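Local coordinates for Thiol:disulfide interchange protein DsbC (PDB 1T3B) that probably transfers, and acts as an isomerase on, disulfide bonds in periplasmic proteins, working as a homodimer of the thioredoxin family with a redox-active cysteine pair, at residues A[32-35]-A[36-39]; A[150-154]-A[155-159]; A[195-199]-A[200-204]. All coordinates share one frame; numbering follows the deposited sequence.

Interaction 1: residues A[32-35]-A[36-39]; sequences TDQG and ILYV
T32 and L37 meet beside a tight two-residue β-hairpin turn, with D33 and Q34 linking the antiparallel strands 31-32 and 35-40. The side chains cross at about a right angle: the T32 methyl CG2 lies 3.5 Å from L37 CD1, and that same leucine methyl also sits 3.6 Å from T32 OG1. Polar bonds inside the turn fix the threonine. Its OG1 stands between the backbone N and the carbonyl carbon (chi1 74°), and there it accepts from Q34 N at 2.9 Å, an ST turn, while donating to G35 O at 2.8 Å. The latter bond lies in the carbonyl plane, on a lone pair. G35 O also accepts from T32 N at 2.9 Å, so one carbonyl takes both the main chain and the hydroxyl of the same residue. G35 itself has phi 133°, where a CB would press on the preceding carbonyl oxygen. Just beyond it, I36 centres an inverse gamma turn and lays its side chain on A63, I66 and L67 of helix 63-72, whereas L37 reaches L46 of strand 46-47. L37 CG lies 3.6 Å from G35 O, the oxygen gripped by T32.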
loop_
_atom_site.group_PDB
_atom_site.type_symbol
_atom_site.label_atom_id
_atom_site.label_comp_id
_atom_site.label_asym_id
_atom_site.label_seq_id
_atom_site.Cartn_x
_atom_site.Cartn_y
_atom_site.Cartn_z
ATOM N N THR A 32 -7.540 7.119 11.516
ATOM C CA THR A 32 -6.621 8.189 11.866
ATOM C C THR A 32 -6.549 9.209 10.752
ATOM O O THR A 32 -7.199 9.060 9.716
ATOM C CB THR A 32 -5.205 7.639 12.066
ATOM O OG1 THR A 32 -4.642 7.316 10.784
ATOM C CG2 THR A 32 -5.243 6.374 12.940
ATOM N N ASP A 33 -5.741 10.241 10.976
ATOM C CA ASP A 33 -5.535 11.289 9.987
ATOM C C ASP A 33 -4.449 10.846 8.994
ATOM O O ASP A 33 -4.047 11.613 8.122
ATOM C CB ASP A 33 -5.136 12.601 10.672
ATOM N N GLN A 34 -3.960 9.614 9.147
ATOM C CA GLN A 34 -2.965 9.067 8.227
ATOM C C GLN A 34 -3.707 8.029 7.397
ATOM O O GLN A 34 -3.157 7.476 6.447
ATOM C CB GLN A 34 -1.801 8.381 8.956
ATOM C CG GLN A 34 -1.871 8.419 10.473
ATOM C CD GLN A 34 -1.735 9.821 11.031
ATOM O OE1 GLN A 34 -0.796 10.540 10.697
ATOM N NE2 GLN A 34 -2.669 10.214 11.891
ATOM N N GLY A 35 -4.958 7.768 7.772
ATOM C CA GLY A 35 -5.768 6.806 7.045
ATOM C C GLY A 35 -6.483 5.828 7.949
ATOM O O GLY A 35 -6.357 5.886 9.171
ATOM N N ILE A 36 -7.247 4.928 7.347
ATOM C CA ILE A 36 -7.967 3.933 8.117
ATOM C C ILE A 36 -7.015 2.785 8.476
ATOM O O ILE A 36 -6.855 1.814 7.728
ATOM C CB ILE A 36 -9.209 3.434 7.320
ATOM C CG1 ILE A 36 -10.245 4.565 7.263
ATOM C CG2 ILE A 36 -9.808 2.174 7.958
ATOM C CD1 ILE A 36 -11.471 4.257 6.426
ATOM N N LEU A 37 -6.372 2.934 9.635
ATOM C CA LEU A 37 -5.430 1.948 10.154
ATOM C C LEU A 37 -6.141 0.818 10.882
ATOM O O LEU A 37 -7.366 0.763 10.928
ATOM C CB LEU A 37 -4.447 2.610 11.126
ATOM C CG LEU A 37 -3.716 3.824 10.561
ATOM C CD1 LEU A 37 -2.710 4.349 11.575
ATOM C CD2 LEU A 37 -3.029 3.437 9.271
ATOM N N TYR A 38 -5.349 -0.082 11.448
ATOM C CA TYR A 38 -5.872 -1.209 12.201
ATOM C C TYR A 38 -4.876 -1.494 13.306
ATOM O O TYR A 38 -3.703 -1.750 13.045
ATOM C CB TYR A 38 -6.043 -2.408 11.282
ATOM C CG TYR A 38 -7.190 -2.234 10.312
ATOM C CD1 TYR A 38 -8.486 -2.575 10.676
ATOM C CD2 TYR A 38 -6.986 -1.687 9.042
ATOM C CE1 TYR A 38 -9.552 -2.377 9.805
ATOM C CE2 TYR A 38 -8.046 -1.485 8.164
ATOM C CZ TYR A 38 -9.329 -1.832 8.552
ATOM O OH TYR A 38 -10.394 -1.625 7.696
ATOM N N VAL A 39 -5.350 -1.440 14.547
ATOM C CA VAL A 39 -4.478 -1.633 15.700
ATOM C C VAL A 39 -4.941 -2.689 16.697
ATOM O O VAL A 39 -6.134 -2.969 16.837
ATOM C CB VAL A 39 -4.287 -0.294 16.457
ATOM C CG1 VAL A 39 -3.371 -0.487 17.660
ATOM C CG2 VAL A 39 -3.719 0.751 15.510
#

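Interaction 2: residues A[150-154]-A[155-159]; sequences NEAEK and GNLPK
G155 ends helix 145-153 in a Schellman motif, its amide turning back onto A152 and the next one onto E151. In the last turn of that helix, E153 takes a different direction, its OE1 bonded to H102 ND1 beside the redox-active C98-C101 pair. G155 has phi 107°, a positive value suited to glycine, and G155 N donates to A152 O at 3.1 Å.

N156 follows with the second backbone bond of the motif, N156 N to E151 O at 2.9 Å. The asparagine side chain then doubles the link to the same glutamate. E151 bends at its second torsion (chi2 -68°), which swings the carboxylate round to meet the amide, and N156 ND2 donates to E151 OE1. The modelled separation of 2.4 Å is very short, so its exact value is doubtful; the carboxylate and amide planes stand 36° apart. The other oxygen, E151 OE2, makes a long salt bridge with K154 NZ, 3.8 Å away, at the end of an extended lysine chain. N156 O adds a CA-H...O contact, 3.6 Å from A152 CA.

At L157 the backbone passes close to A152. Although its CB points off from the helix, the end of the side chain returns to A152, which also packs on I139 of helix 131-141. L157 and then P158 touch Q135 of that helix, so the exit from one helix is laid against another. The apolar link across the motif is made by one leucine methyl, L157 CD2, 3.9 Å from A152 CB.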
loop_
_atom_site.group_PDB
_atom_site.type_symbol
_atom_site.label_atom_id
_atom_site.label_comp_id
_atom_site.label_asym_id
_atom_site.label_seq_id
_atom_site.Cartn_x
_atom_site.Cartn_y
_atom_site.Cartn_z
ATOM N N ASN A 150 -30.376 25.173 -8.397
ATOM C CA ASN A 150 -31.188 25.138 -9.600
ATOM C C ASN A 150 -30.834 26.327 -10.478
ATOM O O ASN A 150 -30.703 26.189 -11.698
ATOM C CB ASN A 150 -32.682 25.139 -9.270
ATOM C CG ASN A 150 -33.174 23.788 -8.774
ATOM O OD1 ASN A 150 -32.585 22.747 -9.062
ATOM N ND2 ASN A 150 -34.270 23.799 -8.040
ATOM N N GLU A 151 -30.643 27.484 -9.847
ATOM C CA GLU A 151 -30.290 28.706 -10.562
ATOM C C GLU A 151 -28.867 28.719 -11.106
ATOM O O GLU A 151 -28.619 29.222 -12.194
ATOM C CB GLU A 151 -30.527 29.914 -9.667
ATOM C CG GLU A 151 -32.007 30.239 -9.521
ATOM C CD GLU A 151 -32.624 30.747 -10.819
ATOM O OE1 GLU A 151 -32.275 31.868 -11.244
ATOM O OE2 GLU A 151 -33.454 30.024 -11.415
ATOM N N ALA A 152 -27.928 28.174 -10.350
ATOM C CA ALA A 152 -26.554 28.102 -10.817
ATOM C C ALA A 152 -26.518 27.262 -12.093
ATOM O O ALA A 152 -25.777 27.552 -13.038
ATOM C CB ALA A 152 -25.677 27.465 -9.761
ATOM N N GLU A 153 -27.334 26.215 -12.129
ATOM C CA GLU A 153 -27.366 25.344 -13.295
ATOM C C GLU A 153 -28.014 26.000 -14.496
ATOM O O GLU A 153 -27.795 25.597 -15.634
ATOM C CB GLU A 153 -28.093 24.051 -12.959
ATOM C CG GLU A 153 -27.330 23.176 -12.012
ATOM C CD GLU A 153 -26.004 22.698 -12.600
ATOM O OE1 GLU A 153 -26.001 22.157 -13.722
ATOM O OE2 GLU A 153 -24.957 22.855 -11.939
ATOM N N LYS A 154 -28.824 27.013 -14.245
ATOM C CA LYS A 154 -29.473 27.708 -15.337
ATOM C C LYS A 154 -28.579 28.855 -15.825
ATOM O O LYS A 154 -28.917 29.576 -16.756
ATOM C CB LYS A 154 -30.843 28.224 -14.886
ATOM C CG LYS A 154 -31.889 27.129 -14.697
ATOM C CD LYS A 154 -33.207 27.689 -14.209
ATOM C CE LYS A 154 -34.170 26.584 -13.781
ATOM N NZ LYS A 154 -35.311 27.113 -12.961
ATOM N N GLY A 155 -27.421 29.011 -15.190
ATOM C CA GLY A 155 -26.502 30.059 -15.583
ATOM C C GLY A 155 -26.418 31.242 -14.630
ATOM O O GLY A 155 -25.530 32.085 -14.773
ATOM N N ASN A 156 -27.323 31.311 -13.657
ATOM C CA ASN A 156 -27.322 32.414 -12.700
ATOM C C ASN A 156 -26.435 32.132 -11.498
ATOM O O ASN A 156 -26.910 31.630 -10.488
ATOM C CB ASN A 156 -28.737 32.681 -12.192
ATOM C CG ASN A 156 -29.732 32.909 -13.310
ATOM O OD1 ASN A 156 -29.423 33.557 -14.304
ATOM N ND2 ASN A 156 -30.949 32.398 -13.137
ATOM N N LEU A 157 -25.153 32.450 -11.586
ATOM C CA LEU A 157 -24.276 32.205 -10.452
ATOM C C LEU A 157 -24.450 33.301 -9.420
ATOM O O LEU A 157 -24.868 34.400 -9.752
ATOM C CB LEU A 157 -22.824 32.144 -10.908
ATOM C CG LEU A 157 -22.544 30.871 -11.702
ATOM C CD1 LEU A 157 -21.150 30.930 -12.289
ATOM C CD2 LEU A 157 -22.674 29.665 -10.788
ATOM N N PRO A 158 -24.164 33.011 -8.143
ATOM C CA PRO A 158 -24.308 34.034 -7.106
ATOM C C PRO A 158 -23.283 35.138 -7.292
ATOM O O PRO A 158 -22.118 34.861 -7.581
ATOM C CB PRO A 158 -24.098 33.248 -5.811
ATOM C CG PRO A 158 -23.258 32.100 -6.234
ATOM C CD PRO A 158 -23.883 31.702 -7.538
ATOM N N LYS A 159 -23.722 36.384 -7.140
ATOM C CA LYS A 159 -22.842 37.530 -7.291
ATOM C C LYS A 159 -21.849 37.567 -6.140
ATOM O O LYS A 159 -20.639 37.610 -6.354
ATOM C CB LYS A 159 -23.655 38.817 -7.320
#

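Interaction 3: residues A[195-199]-A[200-204]; sequences GYLKP and ADLLR
K198, at the N-cap position, offers its O to L202 N at 2.8 Å; within the helix, P199 O then takes L203 N at 3.0 Å. Apolar contacts run beside these backbone bonds. L197 points at the helix and brings its CB to 4.2 Å from L202 CB, while its CD2 reaches D201 CB at 4.1 Å. L202 sends CG anti to its own amide nitrogen (chi1 173°) and continues to Y111 and I116. P199 rests on Y111 and E110 of helix 108-113, and L197 O bonds the hydroxyl of Y111. The charged groups are held more loosely: the R204 guanidinium lays one face over D201 CA, 3.9 Å away, and any attraction between its NH2 and D201 OD1 is of charges alone, with the place of that oxygen uncertain. Before the cap, Y196 meets the ring of Y100, which lies between C98 and C101. The whole is a helix N-terminus with proline in its first turn, opening the C-terminal helix of the thioredoxin fold.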
loop_
_atom_site.group_PDB
_atom_site.type_symbol
_atom_site.label_atom_id
_atom_site.label_comp_id
_atom_site.label_asym_id
_atom_site.label_seq_id
_atom_site.Cartn_x
_atom_site.Cartn_y
_atom_site.Cartn_z
ATOM N N GLY A 195 -19.057 8.445 -12.544
ATOM C CA GLY A 195 -19.142 8.740 -13.959
ATOM C C GLY A 195 -20.590 8.995 -14.302
ATOM O O GLY A 195 -21.468 8.578 -13.570
ATOM N N TYR A 196 -20.864 9.677 -15.401
ATOM C CA TYR A 196 -22.249 9.927 -15.748
ATOM C C TYR A 196 -22.946 8.646 -16.151
ATOM O O TYR A 196 -22.348 7.760 -16.762
ATOM C CB TYR A 196 -22.348 10.932 -16.892
ATOM C CG TYR A 196 -23.756 11.131 -17.417
ATOM C CD1 TYR A 196 -24.798 11.511 -16.569
ATOM C CD2 TYR A 196 -24.041 10.964 -18.770
ATOM C CE1 TYR A 196 -26.088 11.723 -17.061
ATOM C CE2 TYR A 196 -25.324 11.173 -19.270
ATOM C CZ TYR A 196 -26.344 11.553 -18.415
ATOM O OH TYR A 196 -27.613 11.771 -18.919
ATOM N N LEU A 197 -24.220 8.559 -15.797
ATOM C CA LEU A 197 -25.064 7.417 -16.110
ATOM C C LEU A 197 -26.481 7.933 -16.241
ATOM O O LEU A 197 -27.036 8.446 -15.271
ATOM C CB LEU A 197 -25.024 6.370 -14.989
ATOM C CG LEU A 197 -23.877 5.356 -14.936
ATOM C CD1 LEU A 197 -24.014 4.501 -13.694
ATOM C CD2 LEU A 197 -23.900 4.493 -16.160
ATOM N N LYS A 198 -27.054 7.808 -17.439
ATOM C CA LYS A 198 -28.421 8.251 -17.689
ATOM C C LYS A 198 -29.378 7.569 -16.707
ATOM O O LYS A 198 -29.033 6.558 -16.091
ATOM C CB LYS A 198 -28.804 7.971 -19.151
ATOM C CG LYS A 198 -28.507 6.561 -19.644
ATOM C CD LYS A 198 -28.459 6.474 -21.175
ATOM C CE LYS A 198 -29.818 6.730 -21.814
ATOM N NZ LYS A 198 -29.750 6.737 -23.308
ATOM N N PRO A 199 -30.585 8.127 -16.531
ATOM C CA PRO A 199 -31.561 7.548 -15.604
ATOM C C PRO A 199 -31.600 6.019 -15.648
ATOM O O PRO A 199 -31.083 5.358 -14.746
ATOM C CB PRO A 199 -32.876 8.179 -16.053
ATOM C CG PRO A 199 -32.450 9.507 -16.539
ATOM C CD PRO A 199 -31.201 9.199 -17.328
ATOM N N ALA A 200 -32.202 5.464 -16.699
ATOM C CA ALA A 200 -32.313 4.016 -16.861
ATOM C C ALA A 200 -31.057 3.285 -16.394
ATOM O O ALA A 200 -31.090 2.538 -15.410
ATOM C CB ALA A 200 -32.594 3.679 -18.314
ATOM N N ASP A 201 -29.952 3.510 -17.103
ATOM C CA ASP A 201 -28.681 2.871 -16.779
ATOM C C ASP A 201 -28.360 2.975 -15.291
ATOM O O ASP A 201 -27.948 1.991 -14.674
ATOM C CB ASP A 201 -27.553 3.491 -17.607
ATOM C CG ASP A 201 -27.782 3.350 -19.093
ATOM O OD1 ASP A 201 -28.837 3.800 -19.586
ATOM O OD2 ASP A 201 -26.908 2.786 -19.776
ATOM N N LEU A 202 -28.551 4.155 -14.706
ATOM C CA LEU A 202 -28.263 4.318 -13.291
ATOM C C LEU A 202 -29.106 3.352 -12.461
ATOM O O LEU A 202 -28.669 2.877 -11.416
ATOM C CB LEU A 202 -28.532 5.758 -12.844
ATOM C CG LEU A 202 -28.428 5.983 -11.330
ATOM C CD1 LEU A 202 -27.053 5.587 -10.827
ATOM C CD2 LEU A 202 -28.697 7.434 -11.003
ATOM N N LEU A 203 -30.314 3.056 -12.934
ATOM C CA LEU A 203 -31.210 2.148 -12.220
ATOM C C LEU A 203 -30.643 0.724 -12.188
ATOM O O LEU A 203 -30.402 0.169 -11.112
ATOM C CB LEU A 203 -32.595 2.155 -12.875
ATOM C CG LEU A 203 -33.688 1.330 -12.190
ATOM C CD1 LEU A 203 -33.950 1.871 -10.786
ATOM C CD2 LEU A 203 -34.956 1.370 -13.041
ATOM N N ARG A 204 -30.431 0.139 -13.366
ATOM C CA ARG A 204 -29.875 -1.208 -13.450
ATOM C C ARG A 204 -28.640 -1.316 -12.566
ATOM O O ARG A 204 -28.617 -2.090 -11.611
ATOM C CB ARG A 204 -29.489 -1.536 -14.883
ATOM C CG ARG A 204 -30.660 -1.647 -15.830
ATOM C CD ARG A 204 -30.148 -1.677 -17.249
ATOM N NE ARG A 204 -30.694 -0.590 -18.055
ATOM C CZ ARG A 204 -30.028 -0.002 -19.047
ATOM N NH1 ARG A 204 -28.793 -0.394 -19.337
ATOM N NH2 ARG A 204 -30.597 0.964 -19.761
#

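Overall arrangement
The three contacts follow one another in series along the chain; none nests within or crosses another. Interaction 1 comes first, closing a hairpin in the N-terminal domain and setting strand 35-40 against helix 63-72. Its centre lies about 40 Å from that of interaction 2 and 34 Å from that of interaction 3, on the opposite side of the chain's centre. The other two share the thioredoxin-like domain, with centres about 25 Å apart. Interaction 2 ends helix 145-153 and begins the loop toward helix 166-177, whereas interaction 3 leads the loop after strand 184-186 into helix 199-208. Both have residues reaching toward helix 99-105, which carries C101.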